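Local coordinates for protein phosphothreonine lyase ospF (Shigella flexneri, PDB 3I0U) that probably removes phosphate from phosphothreonine by beta-elimination, acting as a secreted type III effector phosphothreonine lyase in virulence, at residues Y39-F53 against F103-M117. Sequence-based numbering, arbitrary orientation.
Sequences YSDICQSFSVMYQGF and FSEDSPIDKWKITDM
Y39 OH is gripped by two backbone groups, one at the C-terminal end of strand 111-115 and one just after it. It donates to T115 O at 2.7 Å, on a lone pair in the carbonyl plane. It accepts from M117 N at 2.8 Å, with an N-H...O angle of 159°. Both backbone partners meet the phenol at its edge, so the pair fixes where the ring ends. CG of Y39 is anti to the backbone N (chi1 -166°), which carries the hydroxyl from helix 39-44 to the T115-M117 backbone. The side chain of M117 crosses the phenol at about a right angle, its CG near the hydroxyl. C43 SG lies over one face of the same ring, toward the rim, and is 3.5 Å from D116 OD2. D116 pairs with R119 in a salt bridge and with N118 and N57 by hydrogen bonds. I114 offers two branches: CD1 reaches Y39 CE1, and CG2 meets I42 CD1 at 3.7 Å.

The other end of the contact is aromatic. F103, just after helix 91-102, turns its ring edge to the face of F53 in an offset edge-to-face pair, planes at 83°. F103 CD1 comes 3.8 Å from F53 CD2. W112 CZ2 lies over one face of F103, toward the rim. W112 NE1 also approaches F53 CE1 at 3.6 Å, with the two rings oblique. I109 O sits in plane at the edge of F53. Q51 crosses F103 with its CB and CG, while its amide turns off to N35. F53 closes the type I' turn Y50-F53 that joins strands 47-50 and 53-56, and I55 also touches F103. F53, F103 and W112 form an aromatic cluster that joins the end of helix 91-102 to the beta hairpin 47-56 and to strand 111-115, which belong to one antiparallel sheet with strand 63-68 between them.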
loop_
_atom_site.group_PDB
_atom_site.type_symbol
_atom_site.label_atom_id
_atom_site.label_comp_id
_atom_site.label_asym_id
_atom_site.label_seq_id
_atom_site.Cartn_x
_atom_site.Cartn_y
_atom_site.Cartn_z
ATOM N N TYR A 39 -14.895 2.493 8.507
ATOM C CA TYR A 39 -13.900 3.054 9.440
ATOM C C TYR A 39 -14.159 2.833 10.930
ATOM O O TYR A 39 -13.252 2.364 11.635
ATOM C CB TYR A 39 -13.677 4.539 9.237
ATOM C CG TYR A 39 -12.433 5.025 9.948
ATOM C CD1 TYR A 39 -11.165 4.549 9.566
ATOM C CD2 TYR A 39 -12.515 5.951 10.988
ATOM C CE1 TYR A 39 -10.026 4.982 10.163
ATOM C CE2 TYR A 39 -11.358 6.398 11.625
ATOM C CZ TYR A 39 -10.113 5.888 11.190
ATOM O OH TYR A 39 -8.935 6.296 11.768
ATOM N N SER A 40 -15.357 3.146 11.418
ATOM C CA SER A 40 -15.594 2.926 12.837
ATOM C C SER A 40 -15.563 1.437 13.210
ATOM O O SER A 40 -15.135 1.105 14.313
ATOM C CB SER A 40 -16.833 3.652 13.391
ATOM O OG SER A 40 -18.022 3.049 12.958
ATOM N N ASP A 41 -15.972 0.549 12.305
ATOM C CA ASP A 41 -15.884 -0.888 12.577
ATOM C C ASP A 41 -14.449 -1.350 12.822
ATOM O O ASP A 41 -14.215 -2.070 13.790
ATOM C CB ASP A 41 -16.495 -1.742 11.467
ATOM C CG ASP A 41 -17.985 -1.535 11.304
ATOM O OD1 ASP A 41 -18.683 -1.217 12.288
ATOM O OD2 ASP A 41 -18.461 -1.691 10.157
ATOM N N ILE A 42 -13.496 -0.932 11.975
ATOM C CA ILE A 42 -12.086 -1.289 12.182
ATOM C C ILE A 42 -11.475 -0.608 13.413
ATOM O O ILE A 42 -10.502 -1.120 13.981
ATOM C CB ILE A 42 -11.193 -1.085 10.934
ATOM C CG1 ILE A 42 -11.090 0.387 10.522
ATOM C CG2 ILE A 42 -11.712 -1.883 9.749
ATOM C CD1 ILE A 42 -9.936 0.660 9.630
ATOM N N CYS A 43 -12.077 0.497 13.878
ATOM C CA CYS A 43 -11.577 1.179 15.085
ATOM C C CYS A 43 -11.829 0.421 16.393
ATOM O O CYS A 43 -11.156 0.652 17.392
ATOM C CB CYS A 43 -12.076 2.615 15.134
ATOM S SG CYS A 43 -11.170 3.638 13.953
ATOM N N GLN A 44 -12.768 -0.520 16.350
ATOM C CA GLN A 44 -13.239 -1.263 17.506
ATOM C C GLN A 44 -12.854 -2.720 17.469
ATOM O O GLN A 44 -12.834 -3.388 18.499
ATOM C CB GLN A 44 -14.734 -1.124 17.557
ATOM C CG GLN A 44 -15.081 0.325 17.771
ATOM C CD GLN A 44 -16.406 0.691 17.208
ATOM O OE1 GLN A 44 -17.456 0.261 17.704
ATOM N NE2 GLN A 44 -16.386 1.512 16.180
ATOM N N SER A 45 -12.541 -3.187 16.269
ATOM C CA SER A 45 -12.020 -4.518 15.991
ATOM C C SER A 45 -10.766 -4.840 16.804
ATOM O O SER A 45 -9.637 -4.645 16.322
ATOM C CB SER A 45 -11.679 -4.621 14.484
ATOM O OG SER A 45 -12.734 -5.176 13.704
ATOM N N PHE A 46 -10.955 -5.327 18.028
ATOM C CA PHE A 46 -9.829 -5.828 18.804
ATOM C C PHE A 46 -9.132 -6.933 17.982
ATOM O O PHE A 46 -7.988 -6.745 17.561
ATOM C CB PHE A 46 -10.278 -6.314 20.160
ATOM C CG PHE A 46 -10.463 -5.209 21.199
ATOM C CD1 PHE A 46 -10.586 -3.858 20.828
ATOM C CD2 PHE A 46 -10.555 -5.547 22.581
ATOM C CE1 PHE A 46 -10.776 -2.871 21.806
ATOM C CE2 PHE A 46 -10.745 -4.566 23.560
ATOM C CZ PHE A 46 -10.858 -3.234 23.191
ATOM N N SER A 47 -9.837 -8.027 17.677
ATOM C CA SER A 47 -9.285 -9.098 16.821
ATOM C C SER A 47 -10.395 -9.815 16.056
ATOM O O SER A 47 -11.181 -10.577 16.644
ATOM C CB SER A 47 -8.466 -10.092 17.657
ATOM O OG SER A 47 -7.383 -10.607 16.897
ATOM N N VAL A 48 -10.437 -9.569 14.751
ATOM C CA VAL A 48 -11.629 -9.740 13.900
ATOM C C VAL A 48 -11.213 -9.916 12.398
ATOM O O VAL A 48 -10.436 -9.123 11.852
ATOM C CB VAL A 48 -12.622 -8.488 14.025
ATOM C CG1 VAL A 48 -13.822 -8.596 13.074
ATOM C CG2 VAL A 48 -13.130 -8.229 15.481
ATOM N N MET A 49 -11.767 -10.942 11.748
ATOM C CA MET A 49 -11.511 -11.274 10.351
ATOM C C MET A 49 -12.543 -10.704 9.392
ATOM O O MET A 49 -13.737 -10.799 9.655
ATOM C CB MET A 49 -11.509 -12.789 10.216
ATOM C CG MET A 49 -10.178 -13.431 10.551
ATOM S SD MET A 49 -9.284 -13.620 8.996
ATOM C CE MET A 49 -9.583 -15.353 8.678
ATOM N N TYR A 50 -12.079 -10.102 8.297
ATOM C CA TYR A 50 -12.946 -9.615 7.213
ATOM C C TYR A 50 -12.236 -9.925 5.947
ATOM O O TYR A 50 -11.096 -9.485 5.776
ATOM C CB TYR A 50 -13.122 -8.077 7.206
ATOM C CG TYR A 50 -13.828 -7.495 8.391
ATOM C CD1 TYR A 50 -15.196 -7.745 8.617
ATOM C CD2 TYR A 50 -13.141 -6.677 9.292
ATOM C CE1 TYR A 50 -15.867 -7.200 9.732
ATOM C CE2 TYR A 50 -13.791 -6.112 10.407
ATOM C CZ TYR A 50 -15.156 -6.394 10.627
ATOM O OH TYR A 50 -15.805 -5.887 11.725
ATOM N N GLN A 51 -12.897 -10.646 5.047
ATOM C CA GLN A 51 -12.367 -10.898 3.692
ATOM C C GLN A 51 -10.973 -11.493 3.704
ATOM O O GLN A 51 -10.105 -11.069 2.924
ATOM C CB GLN A 51 -12.324 -9.602 2.829
ATOM C CG GLN A 51 -13.632 -8.782 2.682
ATOM C CD GLN A 51 -14.769 -9.557 1.980
ATOM O OE1 GLN A 51 -14.545 -10.548 1.257
ATOM N NE2 GLN A 51 -15.992 -9.101 2.199
ATOM N N GLY A 52 -10.724 -12.427 4.611
ATOM C CA GLY A 52 -9.398 -13.020 4.711
ATOM C C GLY A 52 -8.298 -12.192 5.355
ATOM O O GLY A 52 -7.204 -12.718 5.555
ATOM N N PHE A 53 -8.572 -10.922 5.672
ATOM C CA PHE A 53 -7.667 -10.077 6.459
ATOM C C PHE A 53 -8.059 -10.089 7.930
ATOM O O PHE A 53 -9.240 -9.893 8.257
ATOM C CB PHE A 53 -7.695 -8.632 5.966
ATOM C CG PHE A 53 -7.092 -8.437 4.621
ATOM C CD1 PHE A 53 -5.831 -7.900 4.491
ATOM C CD2 PHE A 53 -7.797 -8.765 3.468
ATOM C CE1 PHE A 53 -5.259 -7.715 3.211
ATOM C CE2 PHE A 53 -7.246 -8.593 2.212
ATOM C CZ PHE A 53 -5.976 -8.077 2.072
ATOM N N PHE A 103 -9.195 -4.464 0.678
ATOM C CA PHE A 103 -9.655 -5.798 1.098
ATOM C C PHE A 103 -9.887 -6.736 -0.073
ATOM O O PHE A 103 -10.485 -7.777 0.100
ATOM C CB PHE A 103 -10.948 -5.716 1.926
ATOM C CG PHE A 103 -10.760 -5.231 3.351
ATOM C CD1 PHE A 103 -10.323 -6.099 4.357
ATOM C CD2 PHE A 103 -11.049 -3.909 3.694
ATOM C CE1 PHE A 103 -10.177 -5.646 5.662
ATOM C CE2 PHE A 103 -10.897 -3.457 5.018
ATOM C CZ PHE A 103 -10.461 -4.322 5.982
ATOM N N SER A 104 -9.417 -6.368 -1.266
ATOM C CA SER A 104 -9.704 -7.144 -2.472
ATOM C C SER A 104 -8.883 -8.423 -2.492
ATOM O O SER A 104 -7.740 -8.433 -2.034
ATOM C CB SER A 104 -9.406 -6.332 -3.721
ATOM O OG SER A 104 -9.371 -7.222 -4.844
ATOM N N GLU A 105 -9.454 -9.499 -3.007
ATOM C CA GLU A 105 -8.705 -10.745 -3.006
ATOM C C GLU A 105 -7.560 -10.716 -4.031
ATOM O O GLU A 105 -6.616 -11.505 -3.925
ATOM C CB GLU A 105 -9.599 -11.949 -3.205
ATOM C CG GLU A 105 -10.532 -11.845 -4.377
ATOM C CD GLU A 105 -11.324 -13.125 -4.559
ATOM O OE1 GLU A 105 -11.383 -13.924 -3.595
ATOM O OE2 GLU A 105 -11.869 -13.351 -5.660
ATOM N N ASP A 106 -7.639 -9.745 -4.952
ATOM C CA ASP A 106 -6.627 -9.461 -5.943
ATOM C C ASP A 106 -5.534 -8.479 -5.559
ATOM O O ASP A 106 -4.544 -8.341 -6.308
ATOM C CB ASP A 106 -7.303 -8.869 -7.134
ATOM C CG ASP A 106 -8.234 -9.810 -7.770
ATOM O OD1 ASP A 106 -7.772 -10.907 -8.195
ATOM O OD2 ASP A 106 -9.420 -9.417 -7.866
ATOM N N SER A 107 -5.701 -7.782 -4.436
ATOM C CA SER A 107 -4.697 -6.818 -4.008
ATOM C C SER A 107 -3.355 -7.513 -3.828
ATOM O O SER A 107 -3.320 -8.638 -3.391
ATOM C CB SER A 107 -5.139 -6.150 -2.732
ATOM O OG SER A 107 -4.033 -5.500 -2.127
ATOM N N PRO A 108 -2.249 -6.863 -4.212
ATOM C CA PRO A 108 -0.926 -7.469 -3.964
ATOM C C PRO A 108 -0.328 -7.108 -2.568
ATOM O O PRO A 108 0.858 -7.385 -2.309
ATOM C CB PRO A 108 -0.059 -6.864 -5.081
ATOM C CG PRO A 108 -0.637 -5.507 -5.301
ATOM C CD PRO A 108 -2.130 -5.565 -4.905
ATOM N N ILE A 109 -1.129 -6.506 -1.689
ATOM C CA ILE A 109 -0.632 -6.035 -0.420
ATOM C C ILE A 109 -1.204 -6.944 0.656
ATOM O O ILE A 109 -2.391 -6.912 0.905
ATOM C CB ILE A 109 -1.017 -4.525 -0.209
ATOM C CG1 ILE A 109 -0.463 -3.653 -1.347
ATOM C CG2 ILE A 109 -0.556 -3.970 1.107
ATOM C CD1 ILE A 109 1.085 -3.733 -1.562
ATOM N N ASP A 110 -0.367 -7.767 1.278
ATOM C CA ASP A 110 -0.823 -8.687 2.308
ATOM C C ASP A 110 -0.950 -8.081 3.699
ATOM O O ASP A 110 -1.690 -8.615 4.524
ATOM C CB ASP A 110 0.092 -9.903 2.346
ATOM C CG ASP A 110 -0.060 -10.783 1.111
ATOM O OD1 ASP A 110 -1.199 -10.962 0.606
ATOM O OD2 ASP A 110 0.960 -11.313 0.643
ATOM N N LYS A 111 -0.236 -6.980 3.946
ATOM C CA LYS A 111 -0.211 -6.290 5.253
ATOM C C LYS A 111 -0.335 -4.759 5.043
ATOM O O LYS A 111 0.408 -4.166 4.248
ATOM C CB LYS A 111 1.033 -6.690 6.076
ATOM C CG LYS A 111 1.294 -5.920 7.368
ATOM C CD LYS A 111 2.418 -6.540 8.281
ATOM C CE LYS A 111 2.912 -5.528 9.338
ATOM N NZ LYS A 111 3.107 -6.054 10.777
ATOM N N TRP A 112 -1.318 -4.133 5.692
ATOM C CA TRP A 112 -1.363 -2.680 5.766
ATOM C C TRP A 112 -1.767 -2.235 7.143
ATOM O O TRP A 112 -2.181 -3.056 7.987
ATOM C CB TRP A 112 -2.250 -2.058 4.695
ATOM C CG TRP A 112 -3.595 -2.722 4.467
ATOM C CD1 TRP A 112 -3.856 -3.773 3.651
ATOM C CD2 TRP A 112 -4.854 -2.355 5.055
ATOM N NE1 TRP A 112 -5.183 -4.110 3.707
ATOM C CE2 TRP A 112 -5.834 -3.240 4.532
ATOM C CE3 TRP A 112 -5.255 -1.361 5.969
ATOM C CZ2 TRP A 112 -7.193 -3.188 4.917
ATOM C CZ3 TRP A 112 -6.594 -1.306 6.340
ATOM C CH2 TRP A 112 -7.545 -2.223 5.826
ATOM N N LYS A 113 -1.619 -0.941 7.401
ATOM C CA LYS A 113 -2.205 -0.345 8.619
ATOM C C LYS A 113 -2.772 1.052 8.325
ATOM O O LYS A 113 -2.465 1.678 7.316
ATOM C CB LYS A 113 -1.207 -0.311 9.783
ATOM C CG LYS A 113 -0.139 0.737 9.587
ATOM C CD LYS A 113 1.133 0.465 10.418
ATOM C CE LYS A 113 1.956 1.741 10.302
ATOM N NZ LYS A 113 2.974 1.791 11.355
ATOM N N ILE A 114 -3.614 1.523 9.227
ATOM C CA ILE A 114 -4.179 2.854 9.124
ATOM C C ILE A 114 -4.274 3.496 10.503
ATOM O O ILE A 114 -4.650 2.838 11.486
ATOM C CB ILE A 114 -5.534 2.857 8.370
ATOM C CG1 ILE A 114 -6.047 4.300 8.183
ATOM C CG2 ILE A 114 -6.558 1.966 9.081
ATOM C CD1 ILE A 114 -7.298 4.443 7.376
ATOM N N THR A 115 -3.868 4.759 10.580
ATOM C CA THR A 115 -4.015 5.590 11.780
ATOM C C THR A 115 -5.445 5.588 12.260
ATOM O O THR A 115 -6.365 5.691 11.457
ATOM C CB THR A 115 -3.578 7.021 11.461
ATOM O OG1 THR A 115 -2.259 6.960 10.928
ATOM C CG2 THR A 115 -3.510 7.866 12.655
ATOM N N ASP A 116 -5.604 5.424 13.569
ATOM C CA ASP A 116 -6.862 5.512 14.290
ATOM C C ASP A 116 -7.033 6.975 14.714
ATOM O O ASP A 116 -6.616 7.377 15.820
ATOM C CB ASP A 116 -6.809 4.527 15.482
ATOM C CG ASP A 116 -8.087 4.512 16.362
ATOM O OD1 ASP A 116 -8.103 3.656 17.291
ATOM O OD2 ASP A 116 -9.042 5.322 16.177
ATOM N N MET A 117 -7.687 7.751 13.841
ATOM C CA MET A 117 -8.039 9.174 14.055
ATOM C C MET A 117 -8.533 9.614 15.431
ATOM O O MET A 117 -8.547 10.810 15.686
ATOM C CB MET A 117 -9.092 9.633 13.049
ATOM C CG MET A 117 -8.630 9.811 11.630
ATOM S SD MET A 117 -6.817 9.870 11.536
ATOM C CE MET A 117 -6.456 11.621 11.651
#